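Local coordinates for iron-regulated ABC transporter siderophore-binding protein SirA (Staphylococcus aureus subsp. aureus, PDB 3MWF), which binds the ferric siderophore staphyloferrin B and, as the receptor of an ABC transporter, probably hands it over for iron uptake, at residues 10-15 with 95-99; 136-140 with 277-281; 161-166 with 218-222; 167-171 with 236-240. All coordinates share one frame. Numbering follows the deposited sequence.

Overall arrangement
Along the chain, contact 1 closes first; contact 2 then opens on helix 130-155, and contacts 3 and 4 are both nested inside the loop that it closes, their segments alternating. Contact 1 lies in the N-terminal lobe, whereas contacts 3 and 4 share strand 163-168 of the C-terminal lobe, so contacts 1 and 3 fall on opposite sides of the chain's centre, about 36 Å apart between centres. Contact 2 ties the long helix 130-155, which leads from one lobe to the other, to helix 277-290. This is the two-lobed plan of helix-linked periplasmic binding proteins. Contact 4, about 20 Å centre to centre from contact 3, carries the strand into the siderophore pocket.

Contact 1: 10-15 with 95-99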
loop_
_atom_site.group_PDB
_atom_site.type_symbol
_atom_site.label_atom_id
_atom_site.label_comp_id
_atom_site.label_asym_id
_atom_site.label_seq_id
_atom_site.Cartn_x
_atom_site.Cartn_y
_atom_site.Cartn_z
ATOM N N HIS A 10 14.793 8.173 -11.941
ATOM C CA HIS A 10 13.791 7.325 -11.297
ATOM C C HIS A 10 14.186 5.870 -11.468
ATOM O O HIS A 10 15.312 5.578 -11.917
ATOM C CB HIS A 10 12.391 7.631 -11.873
ATOM C CG HIS A 10 12.324 7.506 -13.357
ATOM N ND1 HIS A 10 12.121 6.300 -13.990
ATOM C CD2 HIS A 10 12.474 8.429 -14.337
ATOM C CE1 HIS A 10 12.144 6.485 -15.301
ATOM N NE2 HIS A 10 12.361 7.768 -15.536
ATOM N N ALA A 11 13.291 4.949 -11.107
ATOM C CA ALA A 11 13.662 3.539 -11.062
ATOM C C ALA A 11 14.013 2.919 -12.408
ATOM O O ALA A 11 14.699 1.905 -12.452
ATOM C CB ALA A 11 12.548 2.702 -10.346
ATOM N N MET A 12 13.551 3.526 -13.500
ATOM C CA MET A 12 13.778 2.952 -14.807
ATOM C C MET A 12 14.691 3.791 -15.691
ATOM O O MET A 12 14.817 3.518 -16.883
ATOM C CB MET A 12 12.451 2.697 -15.517
ATOM C CG MET A 12 11.702 1.494 -15.007
ATOM S SD MET A 12 12.613 -0.035 -15.321
ATOM C CE MET A 12 12.585 -0.155 -17.131
ATOM N N GLY A 13 15.334 4.790 -15.113
ATOM C CA GLY A 13 16.277 5.603 -15.886
ATOM C C GLY A 13 16.049 7.074 -15.669
ATOM O O GLY A 13 15.638 7.491 -14.588
ATOM N N THR A 14 16.343 7.867 -16.704
ATOM C CA THR A 14 16.163 9.313 -16.655
ATOM C C THR A 14 15.089 9.765 -17.638
ATOM O O THR A 14 15.066 9.318 -18.791
ATOM C CB THR A 14 17.499 10.016 -17.023
ATOM O OG1 THR A 14 18.486 9.664 -16.041
ATOM C CG2 THR A 14 17.333 11.512 -17.082
ATOM N N THR A 15 14.223 10.671 -17.183
ATOM C CA THR A 15 13.126 11.196 -18.010
ATOM C C THR A 15 13.116 12.710 -18.016
ATOM O O THR A 15 13.200 13.320 -16.958
ATOM C CB THR A 15 11.744 10.644 -17.516
ATOM O OG1 THR A 15 11.697 9.249 -17.789
ATOM C CG2 THR A 15 10.573 11.302 -18.238
ATOM N N GLU A 95 7.840 -2.876 -15.891
ATOM C CA GLU A 95 9.240 -2.830 -16.373
ATOM C C GLU A 95 9.313 -3.188 -17.857
ATOM O O GLU A 95 10.027 -2.520 -18.612
ATOM C CB GLU A 95 10.144 -3.778 -15.588
ATOM C CG GLU A 95 11.615 -3.691 -16.040
ATOM C CD GLU A 95 12.546 -4.444 -15.120
ATOM O OE1 GLU A 95 12.046 -5.125 -14.198
ATOM O OE2 GLU A 95 13.778 -4.363 -15.322
ATOM N N LYS A 96 8.565 -4.222 -18.260
ATOM C CA LYS A 96 8.675 -4.759 -19.618
ATOM C C LYS A 96 8.073 -3.853 -20.701
ATOM O O LYS A 96 8.414 -3.989 -21.872
ATOM C CB LYS A 96 8.101 -6.185 -19.684
ATOM C CG LYS A 96 8.996 -7.241 -19.021
ATOM C CD LYS A 96 8.519 -8.661 -19.354
ATOM C CE LYS A 96 9.631 -9.704 -19.191
ATOM N NZ LYS A 96 10.027 -9.910 -17.754
ATOM N N VAL A 97 7.185 -2.934 -20.315
ATOM C CA VAL A 97 6.596 -2.007 -21.267
ATOM C C VAL A 97 7.075 -0.555 -21.076
ATOM O O VAL A 97 6.494 0.358 -21.641
ATOM C CB VAL A 97 5.052 -2.051 -21.222
ATOM C CG1 VAL A 97 4.579 -3.473 -21.458
ATOM C CG2 VAL A 97 4.539 -1.519 -19.873
ATOM N N TYR A 98 8.082 -0.346 -20.223
ATOM C CA TYR A 98 8.546 1.017 -19.936
ATOM C C TYR A 98 8.916 1.791 -21.213
ATOM O O TYR A 98 8.591 2.981 -21.333
ATOM C CB TYR A 98 9.748 1.031 -18.959
ATOM C CG TYR A 98 10.282 2.423 -18.787
ATOM C CD1 TYR A 98 9.603 3.361 -18.003
ATOM C CD2 TYR A 98 11.446 2.825 -19.445
ATOM C CE1 TYR A 98 10.084 4.663 -17.848
ATOM C CE2 TYR A 98 11.938 4.133 -19.311
ATOM C CZ TYR A 98 11.253 5.040 -18.517
ATOM O OH TYR A 98 11.751 6.311 -18.397
ATOM N N ASP A 99 9.613 1.134 -22.146
ATOM C CA ASP A 99 9.999 1.838 -23.390
ATOM C C ASP A 99 8.757 2.231 -24.204
ATOM O O ASP A 99 8.729 3.324 -24.812
ATOM C CB ASP A 99 10.915 0.996 -24.280
ATOM C CG ASP A 99 12.289 0.720 -23.677
ATOM O OD1 ASP A 99 12.650 1.242 -22.593
ATOM O OD2 ASP A 99 13.002 -0.095 -24.300
HETATM O O HOH W 1 13.848 7.020 -19.767
#
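A beta hairpin (strands 6-10 and 13-17) with a two-residue, type I turn packs in the N-terminal lobe against Tyr98, the first residue of helix 98-104, and Glu95 just before it. His10 begins the turn: its N bonds to Gly13 O (2.9 Å) and its O receives Gly13 N (3.3 Å). The imidazole braces the loop from inside, since His10 ND1 accepts Met12 N at 3.2 Å while His10 NE2 donates to Thr15 OG1 at 2.8 Å. That fixed ring brings His10 CE1 within 3.1 Å of Tyr98 OH, the two aromatic planes meeting obliquely at 55°. Met12 supplies most of the hairpin's buried surface. Its CB sits squarely over the face of the phenol, 3.7 Å from the Tyr98 ring centroid, in a CH-pi contact; the sulfur follows in an oblique Met-aromatic contact, Met12 SD 5.4 Å from that centroid, and the chain folds back so that Met12 CE reaches Tyr98 CB (3.6 Å) and Glu95 O (3.8 Å). Gly13 takes a positive phi of 133°, at which a CB would clash with the preceding carbonyl oxygen. A water bridges the segments, 2.8 Å from Thr14 O, to which it donates, and 2.6 Å from Tyr98 OH. Farther along, Thr15 OG1 lies 3.0 Å from Tyr98 OH, and both hydroxyls are hydrogen-bonded to Thr107 O at the edge of the neighbouring sheet.

Contact 2: 136-140 with 277-281; sequences LLKKY and YKSSL
Two helical segments, 136-140 and 277-281, run side by side in nearly the same direction, their axes 10.8 Å apart at closest approach and crossing at 18°, with Leu136 level with Tyr277 (CA-CA 8.1 Å) and Tyr140 level with Leu281 (6.8 Å). So wide a spacing leaves room for an aromatic ring, and Tyr277 fills it. With chi1 at t (179°) and chi2 at 78°, its side chain extends toward helix 136-140; Tyr277 OH donates to Leu136 O at 2.7 Å and accepts from Lys139 NZ at 3.0 Å. Because Leu136 O also receives Tyr140 N at 3.0 Å, it serves both the helix and the phenol. Leu136 CB covers one face of the Tyr277 ring, 4.0 Å from its centroid in a CH-pi contact, and Leu136 CD2 touches Tyr277 CE2 at 3.7 Å. Tyr140, also t at chi1 (171°), places CB 4.1 Å from Tyr277 CE1, and its CD1 3.3 Å from Ser280 OG; that hydroxyl is itself bonded to Tyr277 O at 2.8 Å, an i to i-3 bond within the helix. Leu281, m,t, sends CD2 to the edge of the Tyr140 ring (4.1 Å to CD1) and CD1 to Lys139 NZ (3.7 Å). This is near-parallel helix packing with a tyrosine-to-carbonyl hydrogen bond. Around it, helix 29-37 touches Leu136 and Tyr277, Phe116 of helix 116-127 meets Tyr140 edge-to-face, and helix 179-187 supplies Asp187 to Tyr140 OH.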
loop_
_atom_site.group_PDB
_atom_site.type_symbol
_atom_site.label_atom_id
_atom_site.label_comp_id
_atom_site.label_asym_id
_atom_site.label_seq_id
_atom_site.Cartn_x
_atom_site.Cartn_y
_atom_site.Cartn_z
ATOM N N LEU A 136 2.372 17.301 2.584
ATOM C CA LEU A 136 1.726 16.006 2.800
ATOM C C LEU A 136 2.572 15.095 3.719
ATOM O O LEU A 136 2.074 14.550 4.698
ATOM C CB LEU A 136 1.444 15.322 1.457
ATOM C CG LEU A 136 0.325 15.857 0.545
ATOM C CD1 LEU A 136 0.150 14.907 -0.621
ATOM C CD2 LEU A 136 -1.018 16.053 1.274
ATOM N N LEU A 137 3.854 14.974 3.409
ATOM C CA LEU A 137 4.745 14.092 4.138
ATOM C C LEU A 137 4.990 14.600 5.560
ATOM O O LEU A 137 5.035 13.807 6.500
ATOM C CB LEU A 137 6.039 13.871 3.354
ATOM C CG LEU A 137 5.794 13.113 2.023
ATOM C CD1 LEU A 137 7.105 12.788 1.318
ATOM C CD2 LEU A 137 4.983 11.832 2.226
ATOM N N LYS A 138 5.089 15.925 5.723
ATOM C CA LYS A 138 5.153 16.506 7.076
ATOM C C LYS A 138 3.914 16.129 7.904
ATOM O O LYS A 138 4.047 15.738 9.059
ATOM C CB LYS A 138 5.336 18.038 7.010
ATOM C CG LYS A 138 5.404 18.756 8.361
ATOM C CD LYS A 138 6.795 18.692 9.002
ATOM C CE LYS A 138 7.703 19.848 8.603
ATOM N NZ LYS A 138 8.336 19.667 7.243
ATOM N N LYS A 139 2.725 16.237 7.310
ATOM C CA LYS A 139 1.485 15.841 7.962
ATOM C C LYS A 139 1.494 14.357 8.389
ATOM O O LYS A 139 1.011 14.009 9.474
ATOM C CB LYS A 139 0.290 16.126 7.034
ATOM C CG LYS A 139 -1.053 15.908 7.677
ATOM C CD LYS A 139 -2.138 16.870 7.121
ATOM C CE LYS A 139 -3.228 16.114 6.352
ATOM N NZ LYS A 139 -2.792 15.648 4.986
ATOM N N TYR A 140 2.018 13.487 7.523
ATOM C CA TYR A 140 2.121 12.086 7.876
ATOM C C TYR A 140 3.104 11.876 9.039
ATOM O O TYR A 140 2.798 11.167 9.999
ATOM C CB TYR A 140 2.505 11.222 6.654
ATOM C CG TYR A 140 2.833 9.778 7.012
ATOM C CD1 TYR A 140 1.824 8.829 7.196
ATOM C CD2 TYR A 140 4.157 9.366 7.134
ATOM C CE1 TYR A 140 2.137 7.508 7.550
ATOM C CE2 TYR A 140 4.470 8.067 7.468
ATOM C CZ TYR A 140 3.471 7.147 7.653
ATOM O OH TYR A 140 3.819 5.862 7.971
ATOM N N TYR A 277 -1.347 7.784 -0.271
ATOM C CA TYR A 277 -1.184 8.759 0.788
ATOM C C TYR A 277 -2.395 8.808 1.702
ATOM O O TYR A 277 -2.263 8.707 2.928
ATOM C CB TYR A 277 -0.918 10.148 0.211
ATOM C CG TYR A 277 -0.782 11.142 1.332
ATOM C CD1 TYR A 277 0.393 11.227 2.054
ATOM C CD2 TYR A 277 -1.883 11.919 1.736
ATOM C CE1 TYR A 277 0.517 12.108 3.145
ATOM C CE2 TYR A 277 -1.767 12.794 2.817
ATOM C CZ TYR A 277 -0.579 12.876 3.505
ATOM O OH TYR A 277 -0.475 13.754 4.562
ATOM N N LYS A 278 -3.581 8.937 1.112
ATOM C CA LYS A 278 -4.796 9.066 1.934
ATOM C C LYS A 278 -5.013 7.885 2.888
ATOM O O LYS A 278 -5.401 8.085 4.047
ATOM C CB LYS A 278 -6.032 9.292 1.053
ATOM C CG LYS A 278 -6.035 10.693 0.474
ATOM C CD LYS A 278 -7.211 10.887 -0.436
ATOM C CE LYS A 278 -7.277 12.358 -0.885
ATOM N NZ LYS A 278 -7.816 13.283 0.185
ATOM N N SER A 279 -4.753 6.658 2.425
ATOM C CA SER A 279 -4.954 5.482 3.272
ATOM C C SER A 279 -3.992 5.413 4.433
ATOM O O SER A 279 -4.293 4.775 5.436
ATOM C CB SER A 279 -4.788 4.178 2.491
ATOM O OG SER A 279 -5.833 4.007 1.575
ATOM N N SER A 280 -2.817 6.017 4.275
ATOM C CA SER A 280 -1.803 5.968 5.363
ATOM C C SER A 280 -2.376 6.631 6.619
ATOM O O SER A 280 -2.320 6.056 7.723
ATOM C CB SER A 280 -0.439 6.575 4.947
ATOM O OG SER A 280 -0.436 7.996 4.872
ATOM N N LEU A 281 -2.993 7.800 6.425
ATOM C CA LEU A 281 -3.604 8.522 7.535
ATOM C C LEU A 281 -4.784 7.735 8.093
ATOM O O LEU A 281 -4.960 7.622 9.320
ATOM C CB LEU A 281 -4.036 9.925 7.063
ATOM C CG LEU A 281 -2.919 10.756 6.412
ATOM C CD1 LEU A 281 -3.478 12.125 5.988
ATOM C CD2 LEU A 281 -1.721 10.957 7.357
#

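Contact 3: 161-166 with 218-222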
loop_
_atom_site.group_PDB
_atom_site.type_symbol
_atom_site.label_atom_id
_atom_site.label_comp_id
_atom_site.label_asym_id
_atom_site.label_seq_id
_atom_site.Cartn_x
_atom_site.Cartn_y
_atom_site.Cartn_z
ATOM N N LEU A 161 5.377 -2.904 20.932
ATOM C CA LEU A 161 4.739 -4.176 20.681
ATOM C C LEU A 161 5.316 -4.749 19.390
ATOM O O LEU A 161 5.677 -4.001 18.484
ATOM C CB LEU A 161 3.226 -4.001 20.489
ATOM C CG LEU A 161 2.462 -3.404 21.673
ATOM C CD1 LEU A 161 0.974 -3.394 21.330
ATOM C CD2 LEU A 161 2.766 -4.194 22.942
ATOM N N LYS A 162 5.357 -6.066 19.324
ATOM C CA LYS A 162 5.532 -6.740 18.035
ATOM C C LYS A 162 4.177 -6.907 17.331
ATOM O O LYS A 162 3.158 -7.247 17.947
ATOM C CB LYS A 162 6.233 -8.077 18.222
ATOM C CG LYS A 162 7.693 -7.892 18.563
ATOM C CD LYS A 162 8.370 -9.237 18.834
ATOM C CE LYS A 162 8.314 -9.624 20.290
ATOM N NZ LYS A 162 8.930 -10.974 20.542
ATOM N N ALA A 163 4.186 -6.673 16.017
ATOM C CA ALA A 163 2.961 -6.762 15.206
ATOM C C ALA A 163 3.227 -7.673 14.015
ATOM O O ALA A 163 4.370 -7.807 13.569
ATOM C CB ALA A 163 2.549 -5.355 14.698
ATOM N N SER A 164 2.172 -8.319 13.529
ATOM C CA SER A 164 2.240 -8.920 12.170
ATOM C C SER A 164 0.930 -8.622 11.470
ATOM O O SER A 164 -0.095 -8.441 12.126
ATOM C CB SER A 164 2.517 -10.418 12.208
ATOM O OG SER A 164 1.461 -11.162 12.805
ATOM N N VAL A 165 0.999 -8.555 10.144
ATOM C CA VAL A 165 -0.161 -8.324 9.297
ATOM C C VAL A 165 -0.313 -9.594 8.462
ATOM O O VAL A 165 0.550 -9.923 7.624
ATOM C CB VAL A 165 0.063 -7.086 8.389
ATOM C CG1 VAL A 165 -1.161 -6.890 7.452
ATOM C CG2 VAL A 165 0.283 -5.847 9.270
ATOM N N VAL A 166 -1.373 -10.339 8.741
ATOM C CA VAL A 166 -1.602 -11.659 8.118
ATOM C C VAL A 166 -2.748 -11.498 7.143
ATOM O O VAL A 166 -3.820 -10.984 7.522
ATOM C CB VAL A 166 -1.960 -12.712 9.183
ATOM C CG1 VAL A 166 -2.360 -14.044 8.550
ATOM C CG2 VAL A 166 -0.746 -12.903 10.164
ATOM N N MET A 218 4.291 -15.813 12.067
ATOM C CA MET A 218 3.351 -14.728 12.299
ATOM C C MET A 218 3.386 -14.202 13.724
ATOM O O MET A 218 2.701 -13.220 14.044
ATOM C CB MET A 218 1.919 -15.260 12.058
ATOM C CG MET A 218 1.713 -15.754 10.638
ATOM S SD MET A 218 0.065 -16.495 10.574
ATOM C CE MET A 218 0.095 -17.040 8.883
ATOM N N ASN A 219 4.122 -14.874 14.619
ATOM C CA ASN A 219 3.974 -14.538 16.039
ATOM C C ASN A 219 4.211 -13.058 16.336
ATOM O O ASN A 219 5.117 -12.442 15.790
ATOM C CB ASN A 219 4.887 -15.401 16.930
ATOM C CG ASN A 219 4.395 -15.415 18.372
ATOM O OD1 ASN A 219 3.174 -15.329 18.630
ATOM N ND2 ASN A 219 5.331 -15.468 19.319
ATOM N N ALA A 220 3.376 -12.492 17.212
ATOM C CA ALA A 220 3.377 -11.080 17.517
ATOM C C ALA A 220 2.546 -10.869 18.771
ATOM O O ALA A 220 1.774 -11.752 19.169
ATOM C CB ALA A 220 2.761 -10.291 16.350
ATOM N N ASP A 221 2.728 -9.717 19.405
ATOM C CA ASP A 221 1.837 -9.279 20.504
ATOM C C ASP A 221 0.434 -8.879 20.028
ATOM O O ASP A 221 -0.537 -9.025 20.770
ATOM C CB ASP A 221 2.472 -8.125 21.248
ATOM C CG ASP A 221 3.849 -8.481 21.771
ATOM O OD1 ASP A 221 4.004 -9.587 22.325
ATOM O OD2 ASP A 221 4.756 -7.665 21.575
ATOM N N HIS A 222 0.339 -8.380 18.799
ATOM C CA HIS A 222 -0.951 -8.097 18.170
ATOM C C HIS A 222 -0.885 -8.470 16.687
ATOM O O HIS A 222 0.119 -8.174 16.018
ATOM C CB HIS A 222 -1.288 -6.606 18.301
ATOM C CG HIS A 222 -2.737 -6.314 18.073
ATOM N ND1 HIS A 222 -3.629 -6.127 19.111
ATOM C CD2 HIS A 222 -3.461 -6.250 16.931
ATOM C CE1 HIS A 222 -4.847 -5.964 18.613
ATOM N NE2 HIS A 222 -4.770 -6.026 17.291
HETATM O O HOH W 2 6.058 -9.959 14.740
#
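Neighbouring parallel strands 163-168 and 222-227 of the C-terminal lobe's mixed sheet start to pair here, and the loop leading into the second strand runs alongside the first. Backbone bonds flank Ala163, the residue bridged in parallel to His222: His222 N donates to Lys162 O and His222 O accepts Ser164 N, both at 3.2 Å. Ala163 CA adds a CA-H...O contact to the same His222 O at 3.3 Å. Both side chains lie on one face of the sheet, where the imidazole turns to Ser263.

Side chains extend the pairing beyond the strands. Asp221 OD2 takes Lys162 N at 2.8 Å, closing the edge before the first bridge, and Ser164 OG donates to Met218 O at 2.7 Å, holding the incoming loop. Van der Waals packing fills the rest: Ala220 CB lies against the main chain, 3.5 Å from Lys162 O, Ala163 C and Ser164 N alike, and the apolar pair is Val166 CG2 with Met218 SD at 3.7 Å. One water donates to both Ala163 O (3.0 Å) and Asn219 O (2.9 Å).

Contact 4: 167-171 with 236-240. With SE8 (5-[(2-{[(3S)-5-{[(2S)-2-amino-2-carboxyethyl]amino}-3-carboxy-3-hydroxy-5-oxopentanoyl]amino}ethyl)amino]-2,5-dioxopentanoic acid), chain C.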
loop_
_atom_site.group_PDB
_atom_site.type_symbol
_atom_site.label_atom_id
_atom_site.label_comp_id
_atom_site.label_asym_id
_atom_site.label_seq_id
_atom_site.Cartn_x
_atom_site.Cartn_y
_atom_site.Cartn_z
ATOM N N ASN A 167 -2.515 -11.945 5.912
ATOM C CA ASN A 167 -3.507 -11.806 4.822
ATOM C C ASN A 167 -3.906 -13.176 4.331
ATOM O O ASN A 167 -3.088 -13.933 3.758
ATOM C CB ASN A 167 -2.866 -10.955 3.710
ATOM C CG ASN A 167 -3.533 -11.091 2.328
ATOM O OD1 ASN A 167 -2.819 -11.152 1.321
ATOM N ND2 ASN A 167 -4.875 -11.134 2.269
ATOM N N PHE A 168 -5.177 -13.524 4.553
ATOM C CA PHE A 168 -5.680 -14.783 4.013
ATOM C C PHE A 168 -6.113 -14.570 2.563
ATOM O O PHE A 168 -6.860 -13.615 2.270
ATOM C CB PHE A 168 -6.833 -15.317 4.858
ATOM C CG PHE A 168 -6.405 -15.665 6.249
ATOM C CD1 PHE A 168 -5.452 -16.658 6.433
ATOM C CD2 PHE A 168 -6.902 -14.977 7.346
ATOM C CE1 PHE A 168 -5.005 -16.991 7.697
ATOM C CE2 PHE A 168 -6.467 -15.319 8.650
ATOM C CZ PHE A 168 -5.501 -16.322 8.814
ATOM N N ARG A 169 -5.604 -15.421 1.673
ATOM C CA ARG A 169 -5.954 -15.341 0.233
ATOM C C ARG A 169 -6.722 -16.595 -0.131
ATOM O O ARG A 169 -7.026 -17.408 0.734
ATOM C CB ARG A 169 -4.701 -15.215 -0.621
ATOM C CG ARG A 169 -3.874 -13.951 -0.315
ATOM C CD ARG A 169 -3.412 -13.253 -1.629
ATOM N NE ARG A 169 -3.208 -11.846 -1.330
ATOM C CZ ARG A 169 -3.415 -10.842 -2.147
ATOM N NH1 ARG A 169 -3.872 -11.018 -3.411
ATOM N NH2 ARG A 169 -3.172 -9.641 -1.678
ATOM N N ALA A 170 -7.045 -16.762 -1.406
ATOM C CA ALA A 170 -7.876 -17.897 -1.820
ATOM C C ALA A 170 -7.178 -19.265 -1.685
ATOM O O ALA A 170 -7.842 -20.295 -1.456
ATOM C CB ALA A 170 -8.357 -17.679 -3.299
ATOM N N ASP A 171 -5.853 -19.284 -1.850
ATOM C CA ASP A 171 -5.102 -20.552 -1.955
ATOM C C ASP A 171 -3.767 -20.504 -1.200
ATOM O O ASP A 171 -2.919 -21.385 -1.374
ATOM C CB ASP A 171 -4.857 -20.906 -3.434
ATOM C CG ASP A 171 -4.086 -19.807 -4.187
ATOM O OD1 ASP A 171 -3.650 -18.795 -3.560
ATOM O OD2 ASP A 171 -3.933 -19.935 -5.427
ATOM N N ALA A 236 -15.546 -16.775 -1.805
ATOM C CA ALA A 236 -15.685 -17.668 -0.656
ATOM C C ALA A 236 -14.370 -18.363 -0.247
ATOM O O ALA A 236 -14.217 -18.793 0.902
ATOM C CB ALA A 236 -16.777 -18.726 -0.940
ATOM N N LEU A 237 -13.433 -18.491 -1.179
ATOM C CA LEU A 237 -12.221 -19.258 -0.903
ATOM C C LEU A 237 -11.348 -18.565 0.132
ATOM O O LEU A 237 -10.684 -19.251 0.923
ATOM C CB LEU A 237 -11.432 -19.556 -2.164
ATOM C CG LEU A 237 -12.176 -20.446 -3.182
ATOM C CD1 LEU A 237 -11.262 -20.686 -4.379
ATOM C CD2 LEU A 237 -12.625 -21.777 -2.590
ATOM N N VAL A 238 -11.356 -17.230 0.140
ATOM C CA VAL A 238 -10.620 -16.488 1.192
ATOM C C VAL A 238 -11.135 -16.847 2.599
ATOM O O VAL A 238 -10.357 -17.069 3.526
ATOM C CB VAL A 238 -10.690 -14.976 0.976
ATOM C CG1 VAL A 238 -10.288 -14.218 2.222
ATOM C CG2 VAL A 238 -9.787 -14.610 -0.163
ATOM N N LYS A 239 -12.456 -16.907 2.752
ATOM C CA LYS A 239 -13.034 -17.323 4.025
ATOM C C LYS A 239 -12.692 -18.761 4.402
ATOM O O LYS A 239 -12.498 -19.067 5.588
ATOM C CB LYS A 239 -14.551 -17.117 4.005
ATOM C CG LYS A 239 -14.945 -15.662 3.914
ATOM C CD LYS A 239 -15.063 -15.048 5.336
ATOM C CE LYS A 239 -15.706 -13.654 5.340
ATOM N NZ LYS A 239 -16.914 -13.573 4.466
ATOM N N LYS A 240 -12.631 -19.643 3.410
ATOM C CA LYS A 240 -12.248 -21.037 3.651
ATOM C C LYS A 240 -10.792 -21.096 4.138
ATOM O O LYS A 240 -10.466 -21.814 5.094
ATOM C CB LYS A 240 -12.409 -21.855 2.384
ATOM C CG LYS A 240 -12.091 -23.305 2.547
ATOM C CD LYS A 240 -12.579 -24.093 1.329
ATOM C CE LYS A 240 -11.930 -25.482 1.279
ATOM N NZ LYS A 240 -12.350 -26.233 0.055
HETATM C C1 SE8 C . -1.662 -9.005 -8.435
HETATM C C2 SE8 C . -2.539 -9.626 -7.383
HETATM C C3 SE8 C . -3.688 -8.699 -7.020
HETATM N N4 SE8 C . -3.243 -7.474 -6.364
HETATM C C5 SE8 C . -3.190 -7.364 -5.052
HETATM C C6 SE8 C . -2.557 -6.110 -4.501
HETATM C C7 SE8 C . -1.036 -6.247 -4.445
HETATM C C8 SE8 C . -0.448 -4.881 -4.044
HETATM C C9 SE8 C . 1.046 -4.904 -3.728
HETATM N N10 SE8 C . 1.821 -5.726 -4.433
HETATM C C11 SE8 C . 3.242 -5.736 -4.171
HETATM C C12 SE8 C . 4.024 -5.328 -5.407
HETATM N N13 SE8 C . 5.417 -5.748 -5.340
HETATM C C14 SE8 C . 5.860 -6.997 -5.675
HETATM C C15 SE8 C . 4.999 -7.886 -6.523
HETATM C C16 SE8 C . 4.026 -8.456 -5.520
HETATM C C17 SE8 C . 2.656 -8.762 -6.038
HETATM C C18 SE8 C . 2.248 -10.140 -5.812
HETATM O O19 SE8 C . -2.087 -8.965 -9.619
HETATM O O20 SE8 C . -0.531 -8.603 -8.098
HETATM N N21 SE8 C . -1.718 -9.933 -6.195
HETATM O O22 SE8 C . -3.608 -8.204 -4.279
HETATM C C23 SE8 C . -0.644 -7.352 -3.481
HETATM O O24 SE8 C . -0.709 -7.144 -2.244
HETATM O O25 SE8 C . -0.244 -8.456 -3.930
HETATM O O26 SE8 C . -0.563 -6.663 -5.739
HETATM O O27 SE8 C . 1.490 -4.162 -2.858
HETATM O O28 SE8 C . 6.924 -7.444 -5.289
HETATM O O29 SE8 C . 1.889 -7.901 -6.480
HETATM O O30 SE8 C . 1.048 -10.383 -5.742
HETATM O O31 SE8 C . 3.115 -11.035 -5.646
#
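The siderophore pocket of SirA borders this contact, where strand 163-168 ends in the C-terminal lobe and its chain passes over the beginning of helix 236-246. Between the segments the contact is close van der Waals packing, largely of side chains on main chain. Ala170 and Val238 have their CA atoms only 4.3 Å apart, a spacing suited to the small alanine; Ala170 CB rests against Leu237 CB at 3.8 Å, and Ala170 O against Leu237 CB at 3.7 Å. Val238 spreads its two methyls along the strand end, CG1 reaching Phe168 O at 3.5 Å and CG2 lying 3.7 Å from both Arg169 C and Ala170 N. Arg169 O is hydrogen-bonded to Thr241 OG1, which links this backbone to the helix. The CA-to-CB bond of Arg169 points away from the helix, and its guanidinium runs to the ligand, with NH1 and NH2 each donating to SE8 O22 at 3.0 Å, a forked pair on one amide oxygen. Asn167 OD1 steadies the group from behind, accepting Arg169 NE at 2.8 Å and, weakly, Arg169 NH2 at 3.4 Å. Arg93, Arg174, Tyr176 and Asn272 also hydrogen-bond to SE8. The side chain of Arg169 comes within about 5 Å of the bound Fe(III). With Arg93 and Arg174 it brings positive charge, consistent with binding a carboxylate-rich siderophore; bonded to a neutral amide oxygen, Arg169 probably reads shape as well as charge.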